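PDB 6F5Z: 24-sterol C-methyltransferase from Haloferax volcanii, which probably transfers a methyl group from S-adenosylmethionine, working as a holoenzyme with the activator Trm112. Local coordinates for residues E170-D174 with A175-V179; P119-T122 with L123-I126; T82-D85 with D86-F89. One frame throughout, in Å; residues are numbered along the deposited sequence.

Interaction 1. Residues E170-D174 with A175-V179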
# COMPACT_ATOMS: atom_id res chain seq x y z
N GLU B 170 -14.79 1.64 2.98
CA GLU B 170 -16.07 1.06 2.58
C GLU B 170 -16.45 1.52 1.18
O GLU B 170 -16.91 0.71 0.37
CB GLU B 170 -17.16 1.47 3.58
CG GLU B 170 -16.96 0.90 4.98
CD GLU B 170 -17.68 1.60 6.13
OE1 GLU B 170 -18.49 2.52 5.87
OE2 GLU B 170 -17.43 1.24 7.30
N ALA B 171 -16.25 2.82 0.86
CA ALA B 171 -16.63 3.33 -0.47
C ALA B 171 -15.76 2.68 -1.54
O ALA B 171 -16.24 2.40 -2.64
CB ALA B 171 -16.45 4.84 -0.52
N PHE B 172 -14.45 2.49 -1.27
CA PHE B 172 -13.59 1.86 -2.27
C PHE B 172 -14.10 0.45 -2.56
O PHE B 172 -14.26 0.10 -3.71
CB PHE B 172 -12.16 1.76 -1.73
CG PHE B 172 -11.27 2.95 -2.03
CD1 PHE B 172 -11.76 4.24 -1.91
CD2 PHE B 172 -9.93 2.77 -2.33
CE1 PHE B 172 -10.92 5.36 -2.12
CE2 PHE B 172 -9.11 3.87 -2.60
CZ PHE B 172 -9.60 5.15 -2.46
N ARG B 173 -14.42 -0.30 -1.50
CA ARG B 173 -14.90 -1.68 -1.71
C ARG B 173 -16.24 -1.65 -2.45
O ARG B 173 -16.46 -2.50 -3.32
CB ARG B 173 -15.02 -2.42 -0.39
CG ARG B 173 -13.67 -2.58 0.31
CD ARG B 173 -13.69 -3.54 1.49
NE ARG B 173 -12.40 -3.53 2.20
CZ ARG B 173 -12.19 -2.97 3.39
NH1 ARG B 173 -13.19 -2.37 4.03
NH2 ARG B 173 -10.99 -3.01 3.95
N ASP B 174 -17.15 -0.69 -2.09
CA ASP B 174 -18.45 -0.63 -2.78
C ASP B 174 -18.29 -0.35 -4.28
O ASP B 174 -19.15 -0.76 -5.08
CB ASP B 174 -19.38 0.37 -2.11
CG ASP B 174 -19.87 -0.05 -0.74
OD1 ASP B 174 -19.73 -1.25 -0.39
OD2 ASP B 174 -20.40 0.82 -0.00
N ALA B 175 -17.18 0.32 -4.69
CA ALA B 175 -16.92 0.63 -6.09
C ALA B 175 -16.16 -0.48 -6.80
O ALA B 175 -15.90 -0.36 -8.01
CB ALA B 175 -16.12 1.92 -6.21
N GLY B 176 -15.81 -1.54 -6.06
CA GLY B 176 -15.12 -2.69 -6.62
C GLY B 176 -13.62 -2.63 -6.46
O GLY B 176 -12.93 -3.53 -6.93
N LEU B 177 -13.10 -1.63 -5.75
CA LEU B 177 -11.65 -1.58 -5.56
C LEU B 177 -11.27 -2.36 -4.30
O LEU B 177 -11.94 -2.23 -3.26
CB LEU B 177 -11.19 -0.11 -5.34
CG LEU B 177 -11.45 0.82 -6.51
CD1 LEU B 177 -11.23 2.32 -6.12
CD2 LEU B 177 -10.57 0.46 -7.73
N HIS B 178 -10.16 -3.09 -4.34
CA HIS B 178 -9.67 -3.74 -3.12
C HIS B 178 -8.84 -2.71 -2.37
O HIS B 178 -8.02 -2.04 -2.99
CB HIS B 178 -8.72 -4.88 -3.47
CG HIS B 178 -9.35 -5.97 -4.27
ND1 HIS B 178 -8.78 -6.42 -5.45
CD2 HIS B 178 -10.48 -6.67 -4.03
CE1 HIS B 178 -9.57 -7.39 -5.88
NE2 HIS B 178 -10.61 -7.57 -5.06
N VAL B 179 -9.00 -2.61 -1.05
CA VAL B 179 -8.19 -1.64 -0.28
C VAL B 179 -6.87 -2.31 0.08
O VAL B 179 -6.86 -3.33 0.78
CB VAL B 179 -8.94 -1.13 0.96
CG1 VAL B 179 -8.08 -0.20 1.80
CG2 VAL B 179 -10.24 -0.44 0.58
O HOH W 1 -10.51 -4.63 0.38
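Arg173 lies across Val179 just where helix 165-174 ends and the chain turns into strand 178-185. Its CG stands beside the backbone N (chi1 -63°), and the chain runs extended from there to NE. Its CB points away from 175-179. Arg173 CG then passes 4.1 Å from Val179 CG2. The same methyl sits over one face of the guanidinium, offset toward its rim, and the two side chains cross at about a right angle. Arg173 NE donates to a water at 2.8 Å, which lies in the guanidinium plane at its edge. That water also accepts from Val179 N, so it bridges helix and strand. At the tip, Arg173 NH2 forms a salt bridge with Glu37 of the second subunit, another copy of this protein.

The backbone beneath closes in a Schellman motif. Gly176 has positive phi, and two bonds run back into the last turn. Leu177 N reaches Phe172 O at 2.9 Å, and Gly176 N reaches Arg173 O at 3.0 Å. Both donors stand above the carbonyl plane of their acceptor. Ala175 N still bonds Ala171 O, with a weaker bond to Phe172 O.

Phe172 covers the apolar side. Leu177 CD1 lies over one ring face, 4.0 Å from Phe172 CD2, and Val179 CG2 touches Phe172 CB at 3.7 Å. Phe136 meets this ring from the central sheet.

The contact thus divides by chemistry. Phe172, Leu177 and Val179 seal the buried side with carbon. Arg173 lays its aliphatic stem and guanidinium face on Val179 and gives its N-H groups to water and to the carboxylate of Glu37 of the second subunit. This probably couples the helix end to the subunit interface.

Interaction 2. Residues P119-T122 with L123-I126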
# COMPACT_ATOMS: atom_id res chain seq x y z
N PRO B 119 -19.17 11.28 -5.35
CA PRO B 119 -17.90 10.56 -5.10
C PRO B 119 -17.97 9.06 -5.33
O PRO B 119 -16.98 8.45 -5.80
CB PRO B 119 -17.57 10.92 -3.64
CG PRO B 119 -18.90 11.34 -3.03
CD PRO B 119 -19.58 12.07 -4.17
N HIS B 120 -19.11 8.42 -5.00
CA HIS B 120 -19.23 6.99 -5.25
C HIS B 120 -19.15 6.71 -6.78
O HIS B 120 -18.48 5.75 -7.19
CB HIS B 120 -20.54 6.47 -4.64
CG HIS B 120 -20.45 6.37 -3.14
ND1 HIS B 120 -21.18 7.19 -2.29
CD2 HIS B 120 -19.72 5.50 -2.39
CE1 HIS B 120 -20.87 6.79 -1.06
NE2 HIS B 120 -19.98 5.78 -1.08
N HIS B 121 -19.78 7.56 -7.61
CA HIS B 121 -19.71 7.36 -9.07
C HIS B 121 -18.29 7.63 -9.58
O HIS B 121 -17.80 6.91 -10.44
CB HIS B 121 -20.74 8.21 -9.81
CG HIS B 121 -20.71 8.03 -11.29
ND1 HIS B 121 -20.97 6.80 -11.88
CD2 HIS B 121 -20.34 8.90 -12.26
CE1 HIS B 121 -20.81 6.98 -13.18
NE2 HIS B 121 -20.42 8.22 -13.46
N THR B 122 -17.61 8.62 -8.99
CA THR B 122 -16.21 8.87 -9.39
C THR B 122 -15.38 7.61 -9.09
O THR B 122 -14.55 7.23 -9.92
CB THR B 122 -15.67 10.11 -8.70
OG1 THR B 122 -16.41 11.24 -9.22
CG2 THR B 122 -14.18 10.32 -8.97
N LEU B 123 -15.57 6.96 -7.92
CA LEU B 123 -14.81 5.74 -7.65
C LEU B 123 -15.08 4.63 -8.67
O LEU B 123 -14.19 3.90 -9.05
CB LEU B 123 -15.08 5.23 -6.23
CG LEU B 123 -14.53 6.12 -5.13
CD1 LEU B 123 -15.09 5.74 -3.77
CD2 LEU B 123 -12.98 6.08 -5.10
N GLU B 124 -16.34 4.49 -9.10
CA GLU B 124 -16.71 3.50 -10.11
C GLU B 124 -16.03 3.84 -11.46
O GLU B 124 -15.54 2.94 -12.14
CB GLU B 124 -18.23 3.47 -10.28
CG GLU B 124 -18.93 2.89 -9.06
CD GLU B 124 -20.40 3.27 -8.92
OE1 GLU B 124 -20.96 3.87 -9.86
OE2 GLU B 124 -20.96 3.04 -7.82
N GLU B 125 -15.94 5.15 -11.78
CA GLU B 125 -15.27 5.61 -13.00
C GLU B 125 -13.77 5.31 -12.94
O GLU B 125 -13.16 4.95 -13.95
CB GLU B 125 -15.48 7.10 -13.18
CG GLU B 125 -16.80 7.46 -13.85
CD GLU B 125 -16.81 7.01 -15.30
OE1 GLU B 125 -16.24 7.74 -16.16
OE2 GLU B 125 -17.35 5.92 -15.58
N ILE B 126 -13.17 5.46 -11.75
CA ILE B 126 -11.74 5.15 -11.58
C ILE B 126 -11.51 3.64 -11.76
O ILE B 126 -10.59 3.20 -12.46
CB ILE B 126 -11.26 5.68 -10.21
CG1 ILE B 126 -11.21 7.22 -10.25
CG2 ILE B 126 -9.88 5.12 -9.85
CD1 ILE B 126 -11.09 7.87 -8.88
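His121 lays one face of its ring over Glu125 CG, one turn further along helix 119-129. This is an i to i+4 CH-pi contact within an alpha-helix of the Rossmann-like methyltransferase fold. Glu125 CG sits 4.1 Å from the centroid of the His121 ring, 28° off the normal, and comes closest to His121 NE2. The ring reaches it because His121 CG is anti to the backbone N (chi1 -179°), which brings the ring alongside the glutamate. Ring and carboxylate planes are 13° apart. The Glu125 chain bends at chi2, and its carboxylate turns to a salt bridge with Arg128 and a bond from Leu97 N.

Glu124 meets the same ring differently. Its OE1 approaches the edge, near the ring plane, 3.6 Å from His121 ND1. Its carboxylate stands almost perpendicular to the ring.

On the buried side, Thr122 CG2 touches Ile126 CD1. Thr122 OG1 is bonded to Phe94 O, which ties the helix to a loop, and the threonine side chain lies about 7 Å from the bound S-adenosyl-L-homocysteine. Leu123 and Ile126 pack on Phe136 of strand 134-140.

Four successive i to i+4 bonds carry the backbone; the one between the two residues of the CH-pi pair joins Glu125 N to His121 O at 2.9 Å.

Interaction 3. Residues T82-D85 with D86-F89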
# COMPACT_ATOMS: atom_id res chain seq x y z
N THR B 82 5.38 22.57 -17.42
CA THR B 82 5.86 21.24 -17.81
C THR B 82 6.80 21.29 -19.01
O THR B 82 6.46 21.90 -20.01
CB THR B 82 4.61 20.32 -18.00
OG1 THR B 82 3.78 20.38 -16.82
CG2 THR B 82 5.00 18.89 -18.30
N ASP B 83 7.97 20.64 -18.92
CA ASP B 83 8.99 20.67 -19.98
C ASP B 83 9.03 19.39 -20.85
O ASP B 83 10.09 19.03 -21.37
CB ASP B 83 10.37 21.00 -19.40
CG ASP B 83 10.49 22.37 -18.74
OD1 ASP B 83 9.75 23.30 -19.17
OD2 ASP B 83 11.30 22.51 -17.80
N THR B 84 7.86 18.74 -21.05
CA THR B 84 7.75 17.54 -21.88
C THR B 84 6.35 17.44 -22.44
O THR B 84 5.39 17.88 -21.79
CB THR B 84 8.09 16.25 -21.10
OG1 THR B 84 7.85 15.10 -21.95
CG2 THR B 84 7.24 16.08 -19.84
N ASP B 85 6.22 16.84 -23.63
CA ASP B 85 4.92 16.57 -24.20
C ASP B 85 4.41 15.17 -23.80
O ASP B 85 3.28 14.83 -24.15
CB ASP B 85 4.95 16.77 -25.71
CG ASP B 85 5.02 18.24 -26.09
OD1 ASP B 85 4.29 19.05 -25.47
OD2 ASP B 85 5.77 18.57 -27.03
N ASP B 86 5.23 14.38 -23.06
CA ASP B 86 4.78 13.04 -22.60
C ASP B 86 3.73 13.19 -21.47
O ASP B 86 2.98 12.25 -21.16
CB ASP B 86 5.98 12.19 -22.15
CG ASP B 86 6.91 11.76 -23.29
OD1 ASP B 86 6.40 11.34 -24.35
OD2 ASP B 86 8.14 11.76 -23.08
N LEU B 87 3.68 14.39 -20.86
CA LEU B 87 2.70 14.72 -19.83
C LEU B 87 1.77 15.72 -20.46
O LEU B 87 2.22 16.78 -20.92
CB LEU B 87 3.37 15.28 -18.55
CG LEU B 87 4.45 14.41 -17.90
CD1 LEU B 87 5.12 15.12 -16.71
CD2 LEU B 87 3.91 13.03 -17.49
N SER B 88 0.50 15.39 -20.52
CA SER B 88 -0.49 16.25 -21.16
C SER B 88 -1.55 16.63 -20.16
O SER B 88 -1.65 16.03 -19.08
CB SER B 88 -1.17 15.51 -22.30
OG SER B 88 -1.88 14.38 -21.82
N PHE B 89 -2.30 17.68 -20.51
CA PHE B 89 -3.33 18.26 -19.65
C PHE B 89 -4.62 18.45 -20.40
O PHE B 89 -4.64 18.68 -21.62
CB PHE B 89 -2.82 19.59 -19.05
CG PHE B 89 -1.59 19.35 -18.20
CD1 PHE B 89 -1.72 18.84 -16.90
CD2 PHE B 89 -0.31 19.49 -18.73
CE1 PHE B 89 -0.58 18.53 -16.14
CE2 PHE B 89 0.83 19.18 -17.97
CZ PHE B 89 0.69 18.72 -16.68
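The chain turns sharply between Asp85 and Asp86, and the end-to-end directions of 82-85 and 86-89 lie 116° apart. Inside this turn Thr84 OG1 accepts the backbone N-H of Asp86, with Asp86 N at 2.9 Å. The bond is nearly straight, with an angle of 166° at the hydrogen. It is an i to i+2 bond from side chain to main chain, as in an ST turn. Thr84 OG1 lies anti to the backbone N (chi1 175°), which aims it at Asp86 N and puts CG2 in the crowded position between N and the carbonyl carbon. From there Thr84 CG2 rests on Leu87, 3.8 Å from Leu87 CG. A valine here would probably leave Asp86 N without its hydroxyl acceptor, so that the turn is less firmly held.

Thr82 reaches in from the other end of the loop. Thr82 CG2 touches Leu87 CB at 4.0 Å. Thr82 OG1 comes obliquely to the Phe89 ring, 3.4 Å from Phe89 CE2, and it is hydrogen-bonded to Ala78 O and Arg54 NH1.

These contacts cover the start of strand 87-91, an outermost strand of this chain's sheet. Ser88 touches Met1 of the UPF0434 family protein chain. Leu87 packs on helix 51-60 through Leu53, Arg54 and Arg57. Phe89 packs on helix 72-80 through Val75, Ala78 and Arg79. The backbone of Ser88 pairs with Gly65 and Gly67 of strand 64-69.

Overall arrangement
From the N terminus the three contacts come in series, and none nests in or crosses another. Interaction 3 first closes the loop from helix 72-80 into strand 87-91, an outermost strand of the sheet within this chain. Interaction 2 follows within helix 119-129, which precedes strand 134-140. Interaction 1 comes last and turns helix 165-174 into strand 178-185, the outermost on the other side. Interactions 1 and 2 touch: Leu123 packs against Ala171, Phe172 and Ala175, joining helix 119-129 to the end of helix 165-174 and the following loop. Interaction 3 stands apart, its centre about 31 Å from that of interaction 1 and 26 Å from that of interaction 2. The sheet connects interactions 1 and 3.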